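Side-chain contacts in DyP (Bjerkandera adusta, PDB 3VXJ), which probably oxidises dyes and phenolic compounds with hydrogen peroxide at a heme b cofactor, as a member of the DyP-type peroxidase family: residues D126-D129 / F130-Q133; A253-L256 / G257-F261; C303-A307 / H308-T312. All coordinates share one frame; numbering follows the deposited sequence.

The three contacts are all local, each joining side chains a few residues apart, but they differ sharply in setting. Contact 1 is a surface contact at the start of helix 128-142, rich in aspartates, its centre about 35 Å from that of contact 2. Contacts 2 and 3 are buried, their centres about 12 Å apart, and both reach the same heme. They also touch each other: Met260 O lies 2.9 Å from His308 N, a probable hydrogen bond tying the end of helix 249-261 to the start of helix 308-312. Exposed carboxylates mark contact 1, whereas contacts 2 and 3 bury guanidinium groups held by backbone carbonyls or Asp317, and contact 3 supplies the iron ligand.

Contact 1 of 3, residues D126-D129 / F130-Q133; sequences DQDD and FLDQ
The ring of Phe130 lies against the aliphatic part of Gln127, whose CB stands 3.8 Å from the ring centroid and 15° off its normal, a CH-pi contact over one face. Gln127 CG extends the same touch to the rim, 3.5 Å from Phe130 CE2. A bend at chi2 (-75°) turns the Gln127 amide back along its own chain, where NE2 gives a nearly straight bond to Asp126 O (2.6 Å).

Behind these side chains is the first turn of helix 128-142, with Gln127 at the N-cap position. Its carbonyl O accepts from Leu131 N at 3.2 Å and, weakly, from Phe130 N; Asp132 N and Gln133 N continue the pattern to Asp128 O and Asp129 O. Leu131, the buried member, packs CD1 3.7 Å from Asp128 OD1 and rests on strands 23-31 and 119-125, joining the helix to the sheet.

Asp129 OD2 and Asp132 OD2 approach to 4.2 Å, a pairing of like charges that the salt bridge from Asp132 OD1 to Arg25 would partly offset. Asp128 and Asp129, the first two helical residues, carry negative charge that probably interacts favourably with the helix N-terminus.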
loop_
_atom_site.group_PDB
_atom_site.type_symbol
_atom_site.label_atom_id
_atom_site.label_comp_id
_atom_site.label_asym_id
_atom_site.label_seq_id
_atom_site.Cartn_x
_atom_site.Cartn_y
_atom_site.Cartn_z
ATOM N N ASP A 126 12.136 2.415 -15.550
ATOM C CA ASP A 126 13.448 2.267 -14.939
ATOM C C ASP A 126 14.143 3.594 -14.630
ATOM O O ASP A 126 15.064 3.618 -13.808
ATOM C CB ASP A 126 14.349 1.436 -15.856
ATOM C CG ASP A 126 13.942 -0.032 -15.939
ATOM O OD1 ASP A 126 13.178 -0.521 -15.081
ATOM O OD2 ASP A 126 14.406 -0.709 -16.881
ATOM N N GLN A 127 13.740 4.673 -15.307
ATOM C CA GLN A 127 14.406 5.978 -15.198
ATOM C C GLN A 127 13.387 7.105 -15.297
ATOM O O GLN A 127 12.371 6.967 -15.979
ATOM C CB GLN A 127 15.449 6.164 -16.307
ATOM C CG GLN A 127 16.592 5.135 -16.322
ATOM C CD GLN A 127 17.640 5.353 -15.229
ATOM O OE1 GLN A 127 18.690 5.931 -15.482
ATOM N NE2 GLN A 127 17.355 4.881 -14.014
ATOM N N ASP A 128 13.679 8.224 -14.641
ATOM C CA ASP A 128 12.809 9.393 -14.688
ATOM C C ASP A 128 12.604 9.918 -16.113
ATOM O O ASP A 128 11.500 10.306 -16.480
ATOM C CB ASP A 128 13.339 10.495 -13.774
ATOM C CG ASP A 128 13.166 10.169 -12.314
ATOM O OD1 ASP A 128 12.266 9.371 -11.976
ATOM O OD2 ASP A 128 13.928 10.724 -11.498
ATOM N N ASP A 129 13.657 9.900 -16.930
ATOM C CA ASP A 129 13.526 10.326 -18.320
ATOM C C ASP A 129 12.501 9.489 -19.088
ATOM O O ASP A 129 11.800 10.010 -19.952
ATOM C CB ASP A 129 14.883 10.276 -19.034
ATOM C CG ASP A 129 15.850 11.350 -18.550
ATOM O OD1 ASP A 129 17.062 11.178 -18.772
ATOM O OD2 ASP A 129 15.414 12.356 -17.941
ATOM N N PHE A 130 12.420 8.196 -18.771
ATOM C CA PHE A 130 11.454 7.314 -19.424
ATOM C C PHE A 130 10.033 7.638 -18.956
ATOM O O PHE A 130 9.093 7.618 -19.755
ATOM C CB PHE A 130 11.780 5.835 -19.179
ATOM C CG PHE A 130 13.215 5.437 -19.489
ATOM C CD1 PHE A 130 14.043 6.188 -20.338
ATOM C CD2 PHE A 130 13.724 4.268 -18.942
ATOM C CE1 PHE A 130 15.357 5.787 -20.608
ATOM C CE2 PHE A 130 15.029 3.861 -19.209
ATOM C CZ PHE A 130 15.843 4.616 -20.041
ATOM N N LEU A 131 9.876 7.941 -17.666
ATOM C CA LEU A 131 8.603 8.464 -17.164
ATOM C C LEU A 131 8.183 9.695 -17.959
ATOM O O LEU A 131 7.028 9.795 -18.365
ATOM C CB LEU A 131 8.686 8.815 -15.678
ATOM C CG LEU A 131 8.941 7.677 -14.685
ATOM C CD1 LEU A 131 8.999 8.254 -13.288
ATOM C CD2 LEU A 131 7.887 6.578 -14.769
ATOM N N ASP A 132 9.120 10.620 -18.185
ATOM C CA ASP A 132 8.837 11.812 -18.994
ATOM C C ASP A 132 8.407 11.457 -20.422
ATOM O O ASP A 132 7.440 12.018 -20.937
ATOM C CB ASP A 132 10.037 12.771 -19.016
ATOM C CG ASP A 132 10.343 13.360 -17.652
ATOM O OD1 ASP A 132 9.455 13.338 -16.769
ATOM O OD2 ASP A 132 11.475 13.860 -17.470
ATOM N N GLN A 133 9.105 10.514 -21.053
ATOM C CA GLN A 133 8.750 10.104 -22.410
ATOM C C GLN A 133 7.328 9.548 -22.461
ATOM O O GLN A 133 6.552 9.902 -23.350
ATOM C CB GLN A 133 9.748 9.084 -22.956
ATOM C CG GLN A 133 11.142 9.656 -23.186
ATOM C CD GLN A 133 12.124 8.623 -23.692
ATOM O OE1 GLN A 133 11.753 7.689 -24.405
ATOM N NE2 GLN A 133 13.386 8.792 -23.328
#

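Contact 2 of 3, residues A253-L256 / G257-F261; sequences AEFL and GARMF. With HEM (protoporphyrin IX containing Fe), chain B.
Phe255 and Arg259 meet one helical turn apart, and their contact is of the CH-pi kind. Arg259 CG sits over the centre of the Phe255 ring, 3.9 Å from the centroid and only 8° off the normal, while CD continues across the same ring to 3.7 Å from Phe255 CZ. The Phe255 ring reaches this place because its CG is anti to the backbone N (chi1 -174°), which swings the aromatic group along the helix toward the arginine. Bends at chi2 and chi3 lay the methylenes of Arg259 over the ring, and the two flat groups end up 29° apart.

A second, apolar contact joins Leu256 CG to Met260 SD, 4.0 Å apart, the two side chains crossing at a slant.

The backbone bonds are those of a regular alpha-helix. Gly257 N, Ala258 N, Arg259 N and Met260 N donate to the carbonyls of Ala253, Glu254, Phe255 and Leu256, the Arg259 N to Phe255 O bond measuring 2.9 Å.

Charged ends find partners beyond the two segments. The Arg259 guanidinium is gripped by backbone carbonyls, among them Leu405 O, Gly404 O and Glu300 O, and Glu254 forms a salt bridge with Lys265.

At the C-terminal end the edge of Phe261 meets the heme, CE1 lying 3.5 Å from HEM CHB. Helix 249-261 therefore runs up to the cofactor, with Ala253 and Met260 packed on helix 227-236 and the backbone of Phe261 hydrogen-bonded to Val309 at the start of helix 308-312.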
loop_
_atom_site.group_PDB
_atom_site.type_symbol
_atom_site.label_atom_id
_atom_site.label_comp_id
_atom_site.label_asym_id
_atom_site.label_seq_id
_atom_site.Cartn_x
_atom_site.Cartn_y
_atom_site.Cartn_z
ATOM N N ALA A 253 17.374 1.139 19.907
ATOM C CA ALA A 253 16.616 1.985 18.987
ATOM C C ALA A 253 16.191 1.200 17.757
ATOM O O ALA A 253 15.030 1.284 17.333
ATOM C CB ALA A 253 17.443 3.212 18.578
ATOM N N GLU A 254 17.121 0.421 17.200
ATOM C CA GLU A 254 16.813 -0.462 16.076
ATOM C C GLU A 254 15.749 -1.467 16.494
ATOM O O GLU A 254 14.797 -1.718 15.750
ATOM C CB GLU A 254 18.057 -1.209 15.589
ATOM C CG GLU A 254 19.172 -0.328 15.004
ATOM C CD GLU A 254 18.805 0.494 13.753
ATOM O OE1 GLU A 254 17.695 0.369 13.171
ATOM O OE2 GLU A 254 19.674 1.302 13.350
ATOM N N PHE A 255 15.895 -2.027 17.693
ATOM C CA PHE A 255 14.919 -2.985 18.206
ATOM C C PHE A 255 13.545 -2.343 18.372
ATOM O O PHE A 255 12.542 -2.928 17.958
ATOM C CB PHE A 255 15.418 -3.581 19.524
ATOM C CG PHE A 255 14.557 -4.692 20.079
ATOM C CD1 PHE A 255 14.173 -5.787 19.299
ATOM C CD2 PHE A 255 14.165 -4.658 21.410
ATOM C CE1 PHE A 255 13.398 -6.813 19.844
ATOM C CE2 PHE A 255 13.397 -5.687 21.958
ATOM C CZ PHE A 255 13.014 -6.764 21.175
ATOM N N LEU A 256 13.491 -1.131 18.928
ATOM C CA LEU A 256 12.207 -0.442 19.048
ATOM C C LEU A 256 11.534 -0.256 17.675
ATOM O O LEU A 256 10.322 -0.497 17.544
ATOM C CB LEU A 256 12.357 0.893 19.794
ATOM C CG LEU A 256 11.060 1.683 19.977
ATOM C CD1 LEU A 256 10.019 0.907 20.766
ATOM C CD2 LEU A 256 11.364 2.990 20.670
ATOM N N GLY A 257 12.300 0.140 16.663
ATOM C CA GLY A 257 11.757 0.255 15.309
ATOM C C GLY A 257 11.168 -1.060 14.829
ATOM O O GLY A 257 10.046 -1.093 14.294
ATOM N N ALA A 258 11.906 -2.149 15.044
ATOM C CA ALA A 258 11.413 -3.474 14.657
ATOM C C ALA A 258 10.152 -3.884 15.410
ATOM O O ALA A 258 9.275 -4.538 14.845
ATOM C CB ALA A 258 12.520 -4.535 14.811
ATOM N N ARG A 259 10.059 -3.502 16.677
ATOM C CA ARG A 259 8.883 -3.786 17.497
ATOM C C ARG A 259 7.659 -3.012 17.001
ATOM O O ARG A 259 6.525 -3.512 17.061
ATOM C CB ARG A 259 9.176 -3.449 18.964
ATOM C CG ARG A 259 10.248 -4.326 19.607
ATOM C CD ARG A 259 9.736 -5.709 19.905
ATOM N NE ARG A 259 8.841 -5.694 21.058
ATOM C CZ ARG A 259 8.264 -6.783 21.556
ATOM N NH1 ARG A 259 8.487 -7.969 21.013
ATOM N NH2 ARG A 259 7.470 -6.682 22.606
ATOM N N MET A 260 7.888 -1.796 16.512
ATOM C CA MET A 260 6.807 -0.977 15.973
ATOM C C MET A 260 6.262 -1.567 14.675
ATOM O O MET A 260 5.047 -1.549 14.440
ATOM C CB MET A 260 7.279 0.463 15.767
ATOM C CG MET A 260 7.560 1.171 17.079
ATOM S SD MET A 260 8.600 2.644 16.923
ATOM C CE MET A 260 7.427 3.800 16.263
ATOM N N PHE A 261 7.151 -2.099 13.836
ATOM C CA PHE A 261 6.724 -2.646 12.546
ATOM C C PHE A 261 6.278 -4.095 12.593
ATOM O O PHE A 261 5.383 -4.501 11.831
ATOM C CB PHE A 261 7.809 -2.486 11.481
ATOM C CG PHE A 261 7.712 -1.189 10.734
ATOM C CD1 PHE A 261 6.794 -1.048 9.692
ATOM C CD2 PHE A 261 8.503 -0.103 11.085
ATOM C CE1 PHE A 261 6.673 0.157 9.012
ATOM C CE2 PHE A 261 8.391 1.107 10.399
ATOM C CZ PHE A 261 7.481 1.233 9.361
HETATM C CHA HEM B . 3.368 -4.414 5.529
HETATM C CHB HEM B . 5.463 -0.062 5.731
HETATM C CHC HEM B . 1.143 2.085 5.382
HETATM C CHD HEM B . -0.975 -2.255 5.142
HETATM C C1A HEM B . 4.306 -3.426 5.648
HETATM C C2A HEM B . 5.722 -3.634 5.853
HETATM C C3A HEM B . 6.298 -2.421 5.920
HETATM C C4A HEM B . 5.269 -1.425 5.727
HETATM C CMA HEM B . 7.791 -2.103 6.126
HETATM C CAA HEM B . 6.391 -5.015 6.036
HETATM C CBA HEM B . 6.837 -5.701 4.743
HETATM C CGA HEM B . 5.700 -6.245 3.911
HETATM O O1A HEM B . 5.054 -7.243 4.297
HETATM O O2A HEM B . 5.456 -5.678 2.810
HETATM C C1B HEM B . 4.482 0.905 5.639
HETATM C C2B HEM B . 4.700 2.335 5.653
HETATM C C3B HEM B . 3.498 2.933 5.551
HETATM C C4B HEM B . 2.500 1.888 5.458
HETATM C CMB HEM B . 6.089 2.996 5.786
HETATM C CAB HEM B . 3.174 4.441 5.499
HETATM C CBB HEM B . 4.068 5.346 5.094
HETATM C C1C HEM B . 0.195 1.094 5.334
HETATM C C2C HEM B . -1.241 1.297 5.316
HETATM C C3C HEM B . -1.831 0.092 5.266
HETATM C C4C HEM B . -0.778 -0.900 5.242
HETATM C CMC HEM B . -1.920 2.680 5.338
HETATM C CAC HEM B . -3.342 -0.255 5.216
HETATM C CBC HEM B . -4.251 0.450 5.904
HETATM C C1D HEM B . 0.004 -3.214 5.156
HETATM C C2D HEM B . -0.250 -4.617 4.941
HETATM C C3D HEM B . 1.085 -5.282 5.073
HETATM C C4D HEM B . 2.025 -4.224 5.346
HETATM C CMD HEM B . -1.577 -5.339 4.657
HETATM C CAD HEM B . 1.321 -6.795 4.951
HETATM C CBD HEM B . 0.968 -7.422 6.296
HETATM C CGD HEM B . 1.122 -8.918 6.268
HETATM O O1D HEM B . 1.811 -9.453 7.178
HETATM O O2D HEM B . 0.567 -9.577 5.360
HETATM N NA HEM B . 4.068 -2.075 5.601
HETATM N NB HEM B . 3.117 0.657 5.553
HETATM N NC HEM B . 0.435 -0.260 5.326
HETATM N ND HEM B . 1.366 -3.005 5.362
HETATM FE FE HEM B . 2.240 -1.163 5.531
HETATM O O HOH W 1 2.493 -1.205 3.555
#

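Contact 3 of 3, residues C303-A307 / H308-T312; sequences CPFGA and HVRKT. With HEM (protoporphyrin IX containing Fe), chain B.
Arg310 reaches back from helix 308-312 to Phe305 in the type I beta turn of Pro304 to Ala307, which leads into this short proximal heme helix. With CG anti to the backbone N (chi1 -173°) and the chain extended to NE, the guanidinium lies alongside Phe305, presenting one face to CD1 while its CZ meets the edge of the ring; the planes are 78° apart and Arg310 NH2 stands 3.5 Å from Phe305 CD1. Arg310 NH1 makes a weak hydrogen bond to Pro304 O at 3.5 Å. Firmer partners lie outside: Asp317 forms a salt bridge with NE, and Thr296 O accepts from NH2. An alanine here is likely to leave Asp317 without its mate and the Phe305 edge without its packing partner.

Ala307 is the N-cap residue, and its carbonyl O takes the Lys311 N-H at 2.9 Å.

The helix opens with His308, the axial ligand of the heme. The hydrogen bond from ND1 to Glu391, with the NE2-iron bond, probably holds the ring's rotation. His308 NE2 binds the iron at 2.2 Å, with a water O 2.0 Å from the iron on the opposite side.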
loop_
_atom_site.group_PDB
_atom_site.type_symbol
_atom_site.label_atom_id
_atom_site.label_comp_id
_atom_site.label_asym_id
_atom_site.label_seq_id
_atom_site.Cartn_x
_atom_site.Cartn_y
_atom_site.Cartn_z
ATOM N N CYS A 303 6.262 -10.621 19.762
ATOM C CA CYS A 303 5.744 -9.538 18.909
ATOM C C CYS A 303 4.673 -8.766 19.664
ATOM O O CYS A 303 3.764 -9.386 20.221
ATOM C CB CYS A 303 5.136 -10.114 17.618
ATOM S SG CYS A 303 4.674 -8.874 16.387
ATOM N N PRO A 304 4.744 -7.412 19.666
ATOM C CA PRO A 304 3.614 -6.671 20.253
ATOM C C PRO A 304 2.296 -6.960 19.541
ATOM O O PRO A 304 2.287 -7.274 18.344
ATOM C CB PRO A 304 4.006 -5.197 20.057
ATOM C CG PRO A 304 5.516 -5.222 19.851
ATOM C CD PRO A 304 5.762 -6.500 19.099
ATOM N N PHE A 305 1.194 -6.839 20.269
ATOM C CA PHE A 305 -0.123 -7.020 19.662
ATOM C C PHE A 305 -0.417 -5.949 18.614
ATOM O O PHE A 305 -1.148 -6.211 17.657
ATOM C CB PHE A 305 -1.236 -7.011 20.713
ATOM C CG PHE A 305 -1.112 -8.090 21.758
ATOM C CD1 PHE A 305 -0.847 -9.413 21.406
ATOM C CD2 PHE A 305 -1.313 -7.785 23.108
ATOM C CE1 PHE A 305 -0.747 -10.409 22.382
ATOM C CE2 PHE A 305 -1.205 -8.771 24.082
ATOM C CZ PHE A 305 -0.931 -10.083 23.715
ATOM N N GLY A 306 0.165 -4.761 18.793
ATOM C CA GLY A 306 -0.131 -3.587 17.970
ATOM C C GLY A 306 0.908 -3.201 16.918
ATOM O O GLY A 306 0.803 -2.122 16.333
ATOM N N ALA A 307 1.886 -4.074 16.652
ATOM C CA ALA A 307 2.865 -3.859 15.582
ATOM C C ALA A 307 2.169 -3.718 14.217
ATOM O O ALA A 307 1.144 -4.360 13.963
ATOM C CB ALA A 307 3.864 -5.000 15.557
ATOM N N HIS A 308 2.754 -2.899 13.339
ATOM C CA HIS A 308 2.160 -2.603 12.041
ATOM C C HIS A 308 1.656 -3.833 11.301
ATOM O O HIS A 308 0.485 -3.879 10.924
ATOM C CB HIS A 308 3.154 -1.822 11.171
ATOM C CG HIS A 308 2.614 -1.435 9.826
ATOM N ND1 HIS A 308 1.631 -0.481 9.666
ATOM C CD2 HIS A 308 2.926 -1.867 8.579
ATOM C CE1 HIS A 308 1.350 -0.349 8.383
ATOM N NE2 HIS A 308 2.133 -1.170 7.696
ATOM N N VAL A 309 2.527 -4.814 11.064
ATOM C CA VAL A 309 2.121 -5.944 10.221
ATOM C C VAL A 309 1.081 -6.826 10.900
ATOM O O VAL A 309 0.243 -7.433 10.222
ATOM C CB VAL A 309 3.321 -6.777 9.698
ATOM C CG1 VAL A 309 4.236 -5.911 8.832
ATOM C CG2 VAL A 309 4.095 -7.430 10.823
ATOM N N ARG A 310 1.118 -6.877 12.228
ATOM C CA ARG A 310 0.146 -7.665 12.989
ATOM C C ARG A 310 -1.241 -7.018 13.000
ATOM O O ARG A 310 -2.251 -7.712 12.946
ATOM C CB ARG A 310 0.647 -7.903 14.412
ATOM C CG ARG A 310 -0.209 -8.854 15.228
ATOM C CD ARG A 310 0.558 -9.281 16.458
ATOM N NE ARG A 310 -0.184 -10.281 17.220
ATOM C CZ ARG A 310 0.287 -10.924 18.287
ATOM N NH1 ARG A 310 1.497 -10.631 18.773
ATOM N NH2 ARG A 310 -0.462 -11.847 18.881
ATOM N N LYS A 311 -1.280 -5.691 13.037
ATOM C CA LYS A 311 -2.530 -4.945 12.909
ATOM C C LYS A 311 -3.146 -5.049 11.520
ATOM O O LYS A 311 -4.358 -5.196 11.378
ATOM C CB LYS A 311 -2.302 -3.483 13.254
ATOM C CG LYS A 311 -2.117 -3.231 14.748
ATOM C CD LYS A 311 -3.445 -3.188 15.510
ATOM C CE LYS A 311 -3.433 -2.098 16.564
ATOM N NZ LYS A 311 -4.798 -1.842 17.111
ATOM N N THR A 312 -2.316 -4.990 10.486
ATOM C CA THR A 312 -2.845 -4.954 9.122
ATOM C C THR A 312 -3.105 -6.349 8.562
ATOM O O THR A 312 -3.934 -6.500 7.667
ATOM C CB THR A 312 -1.958 -4.149 8.171
ATOM O OG1 THR A 312 -0.669 -4.784 8.096
ATOM C CG2 THR A 312 -1.815 -2.688 8.641
HETATM C CHA HEM B . 3.368 -4.414 5.529
HETATM C CHB HEM B . 5.463 -0.062 5.731
HETATM C CHC HEM B . 1.143 2.085 5.382
HETATM C CHD HEM B . -0.975 -2.255 5.142
HETATM C C1A HEM B . 4.306 -3.426 5.648
HETATM C C2A HEM B . 5.722 -3.634 5.853
HETATM C C3A HEM B . 6.298 -2.421 5.920
HETATM C C4A HEM B . 5.269 -1.425 5.727
HETATM C CMA HEM B . 7.791 -2.103 6.126
HETATM C CAA HEM B . 6.391 -5.015 6.036
HETATM C CBA HEM B . 6.837 -5.701 4.743
HETATM C CGA HEM B . 5.700 -6.245 3.911
HETATM O O1A HEM B . 5.054 -7.243 4.297
HETATM O O2A HEM B . 5.456 -5.678 2.810
HETATM C C1B HEM B . 4.482 0.905 5.639
HETATM C C2B HEM B . 4.700 2.335 5.653
HETATM C C3B HEM B . 3.498 2.933 5.551
HETATM C C4B HEM B . 2.500 1.888 5.458
HETATM C CMB HEM B . 6.089 2.996 5.786
HETATM C CAB HEM B . 3.174 4.441 5.499
HETATM C CBB HEM B . 4.068 5.346 5.094
HETATM C C1C HEM B . 0.195 1.094 5.334
HETATM C C2C HEM B . -1.241 1.297 5.316
HETATM C C3C HEM B . -1.831 0.092 5.266
HETATM C C4C HEM B . -0.778 -0.900 5.242
HETATM C CMC HEM B . -1.920 2.680 5.338
HETATM C CAC HEM B . -3.342 -0.255 5.216
HETATM C CBC HEM B . -4.251 0.450 5.904
HETATM C C1D HEM B . 0.004 -3.214 5.156
HETATM C C2D HEM B . -0.250 -4.617 4.941
HETATM C C3D HEM B . 1.085 -5.282 5.073
HETATM C C4D HEM B . 2.025 -4.224 5.346
HETATM C CMD HEM B . -1.577 -5.339 4.657
HETATM C CAD HEM B . 1.321 -6.795 4.951
HETATM C CBD HEM B . 0.968 -7.422 6.296
HETATM C CGD HEM B . 1.122 -8.918 6.268
HETATM O O1D HEM B . 1.811 -9.453 7.178
HETATM O O2D HEM B . 0.567 -9.577 5.360
HETATM N NA HEM B . 4.068 -2.075 5.601
HETATM N NB HEM B . 3.117 0.657 5.553
HETATM N NC HEM B . 0.435 -0.260 5.326
HETATM N ND HEM B . 1.366 -3.005 5.362
HETATM FE FE HEM B . 2.240 -1.163 5.531
HETATM O O HOH W 1 2.493 -1.205 3.555
#